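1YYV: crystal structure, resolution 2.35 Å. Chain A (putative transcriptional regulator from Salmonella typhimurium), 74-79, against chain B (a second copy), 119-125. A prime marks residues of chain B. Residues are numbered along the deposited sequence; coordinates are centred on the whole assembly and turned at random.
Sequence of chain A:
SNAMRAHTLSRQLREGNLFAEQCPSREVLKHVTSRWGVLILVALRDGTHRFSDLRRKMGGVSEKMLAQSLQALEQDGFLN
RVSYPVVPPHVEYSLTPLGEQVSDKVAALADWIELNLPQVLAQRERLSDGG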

# COMPACT_ATOMS: atom_id res chain seq x y z
N GLU A 74 -10.16 10.35 6.64
CA GLU A 74 -10.40 11.61 7.36
C GLU A 74 -9.99 11.52 8.82
O GLU A 74 -9.33 12.44 9.35
CB GLU A 74 -11.86 12.07 7.25
CG GLU A 74 -12.13 13.36 8.06
CD GLU A 74 -13.59 13.78 8.14
OE1 GLU A 74 -14.51 12.97 7.82
OE2 GLU A 74 -13.82 14.95 8.57
N GLN A 75 -10.34 10.41 9.48
CA GLN A 75 -9.97 10.28 10.89
C GLN A 75 -8.49 10.02 11.10
O GLN A 75 -7.99 10.28 12.20
CB GLN A 75 -10.90 9.36 11.72
CG GLN A 75 -11.15 7.98 11.18
CD GLN A 75 -12.52 7.41 11.60
OE1 GLN A 75 -13.48 8.15 11.82
NE2 GLN A 75 -12.61 6.07 11.67
N ASP A 76 -7.79 9.57 10.05
CA ASP A 76 -6.33 9.48 10.05
C ASP A 76 -5.70 10.87 9.92
O ASP A 76 -4.59 11.09 10.35
CB ASP A 76 -5.83 8.55 8.94
CG ASP A 76 -6.00 7.05 9.28
OD1 ASP A 76 -6.35 6.73 10.44
OD2 ASP A 76 -5.79 6.18 8.39
N GLY A 77 -6.42 11.83 9.35
CA GLY A 77 -5.93 13.20 9.28
C GLY A 77 -5.47 13.61 7.90
O GLY A 77 -4.74 14.62 7.75
N PHE A 78 -5.89 12.85 6.89
CA PHE A 78 -5.42 13.05 5.53
C PHE A 78 -6.39 13.89 4.70
O PHE A 78 -6.00 14.41 3.64
CB PHE A 78 -5.15 11.70 4.83
CG PHE A 78 -4.18 10.79 5.56
CD1 PHE A 78 -2.98 11.30 6.11
CD2 PHE A 78 -4.43 9.44 5.67
CE1 PHE A 78 -2.09 10.47 6.76
CE2 PHE A 78 -3.54 8.59 6.30
CZ PHE A 78 -2.37 9.10 6.86
N LEU A 79 -7.65 13.99 5.13
CA LEU A 79 -8.64 14.73 4.35
C LEU A 79 -9.36 15.79 5.14
O LEU A 79 -9.63 15.63 6.34
CB LEU A 79 -9.71 13.82 3.70
CG LEU A 79 -9.30 12.51 3.07
CD1 LEU A 79 -10.53 11.77 2.69
CD2 LEU A 79 -8.34 12.70 1.86
N GLN B 119 1.37 11.83 14.51
CA GLN B 119 0.44 12.83 14.01
C GLN B 119 -0.89 12.19 13.62
O GLN B 119 -1.96 12.75 13.92
CB GLN B 119 1.05 13.61 12.85
CG GLN B 119 2.29 14.43 13.26
CD GLN B 119 3.63 13.73 12.90
OE1 GLN B 119 4.24 13.03 13.73
NE2 GLN B 119 4.08 13.93 11.66
N VAL B 120 -0.84 11.02 13.00
CA VAL B 120 -2.06 10.24 12.70
C VAL B 120 -2.86 9.88 13.95
O VAL B 120 -4.06 10.07 13.99
CB VAL B 120 -1.74 8.99 11.85
CG1 VAL B 120 -2.95 8.07 11.78
CG2 VAL B 120 -1.31 9.40 10.45
N LEU B 121 -2.20 9.39 14.97
CA LEU B 121 -2.92 9.06 16.20
C LEU B 121 -3.53 10.30 16.85
O LEU B 121 -4.68 10.24 17.30
CB LEU B 121 -2.06 8.23 17.17
CG LEU B 121 -1.67 6.85 16.64
CD1 LEU B 121 -0.75 6.15 17.61
CD2 LEU B 121 -2.87 5.96 16.30
N ALA B 122 -2.80 11.41 16.87
CA ALA B 122 -3.33 12.69 17.37
C ALA B 122 -4.59 13.16 16.63
O ALA B 122 -5.47 13.74 17.25
CB ALA B 122 -2.26 13.77 17.34
N GLN B 123 -4.69 12.92 15.33
CA GLN B 123 -5.91 13.28 14.58
C GLN B 123 -7.06 12.32 14.86
O GLN B 123 -8.25 12.68 14.75
CB GLN B 123 -5.62 13.34 13.07
CG GLN B 123 -4.88 14.59 12.65
CD GLN B 123 -5.60 15.84 13.14
OE1 GLN B 123 -6.76 16.10 12.77
NE2 GLN B 123 -4.93 16.61 14.00
N ARG B 124 -6.71 11.09 15.24
CA ARG B 124 -7.71 10.10 15.60
C ARG B 124 -8.52 10.46 16.84
O ARG B 124 -9.73 10.31 16.83
CB ARG B 124 -7.12 8.69 15.68
CG ARG B 124 -6.79 8.11 14.32
CD ARG B 124 -7.04 6.61 14.27
NE ARG B 124 -6.18 5.95 13.29
CZ ARG B 124 -6.34 4.70 12.86
NH1 ARG B 124 -7.37 3.95 13.31
NH2 ARG B 124 -5.50 4.19 11.96
N GLU B 125 -7.86 10.95 17.88
CA GLU B 125 -8.55 11.27 19.14
C GLU B 125 -9.55 12.44 19.04
O GLU B 125 -10.64 12.36 19.63
CB GLU B 125 -7.57 11.47 20.31
CG GLU B 125 -6.30 12.21 19.97
CD GLU B 125 -5.21 11.96 21.00
OE1 GLU B 125 -5.21 10.86 21.61
OE2 GLU B 125 -4.34 12.86 21.19

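Much of this contact is made by backbone atoms near a helix end, with the side chains of Asp76 and Phe78 adding to it. The last turn of a helix in chain A, closed at Gly77 by a Schellman motif, lies against one side of a helix in chain B, and the two stretches bury 312 Å² between them, both sides summed. No hydrogen bond crosses; close packing, one salt bridge and two CA-H...O contacts do the work.

Along chain B the first residue, Gln119′, contributes nothing directly. Its CA-to-CB bond runs sideways and the end of the side chain leads off from chain A, and its carbonyl oxygen is spent inside its own helix, accepting from Gln123′ N at 3.1 Å from Gln119′ O.

Val120′ is the first true contact residue and serves several neighbours at once. Val120′ CA lies 3.6 Å from Asp76 O in a CA-H...O contact with an angle of 149° at the hydrogen, so Asp76 O faces a polarised C-H of Val120′ across the contact. The valine's two methyls then part company: Val120′ CG2 sits 3.8 Å from Phe78 CZ, oblique to the ring, while Val120′ CG1 is 3.9 Å from Asp76 OD1. A compact branched side chain, set sideways to chain A, thus fits beside an aromatic tip and a carboxylate while its backbone stays near enough for the carbonyl.

Leu121′ and Ala122′ point away, as fits the helical repeat, and touch nothing in this stretch of chain A.

With Gln123′ the helix comes round again, and its CA-to-CB bond points toward chain A. This is where glycine matters. Gln123′ CG lies 3.8 Å from Gly77 CA, and a CB built on Gly77 would point toward chain B and fall 2.7 Å from that same Gln123′ CG, a clash. Glycine is called for twice over: at phi 106° and psi 18° a CB would also be jammed against the carbonyl oxygen of Asp76. The residue whose positive phi marks the Schellman turn is also the one whose missing CB leaves room for Gln123′ CG. Gln123′ lends aliphatic bulk here, with Gln123′ CB also packing 3.7 Å from Asp76 O, and its amide makes no hydrogen bond to chain A.

Arg124′ supplies the charge. Its CA-to-CB bond runs sideways, but the end of the side chain comes nearer, and Arg124′ NE reaches Asp76 OD1 at 3.0 Å in a salt bridge. The carboxylate oxygen lies over one face of the guanidinium, so the pairing is electrostatic, without the in-plane geometry of a hydrogen bond. Asp76 OD2 is satisfied elsewhere in the structure. Nearer the backbone, Arg124′ CA is 3.4 Å from Gln75 O in the second CA-H...O contact, with 130° at the hydrogen, and Arg124′ CG lies 3.3 Å from the same Gln75 O. Arg124′ N is also 3.4 Å from Gln75 O, but the angle is poor, and that amide already donates to Val120′ O at 3.1 Å.

Glu125′ points away, and the contact ends.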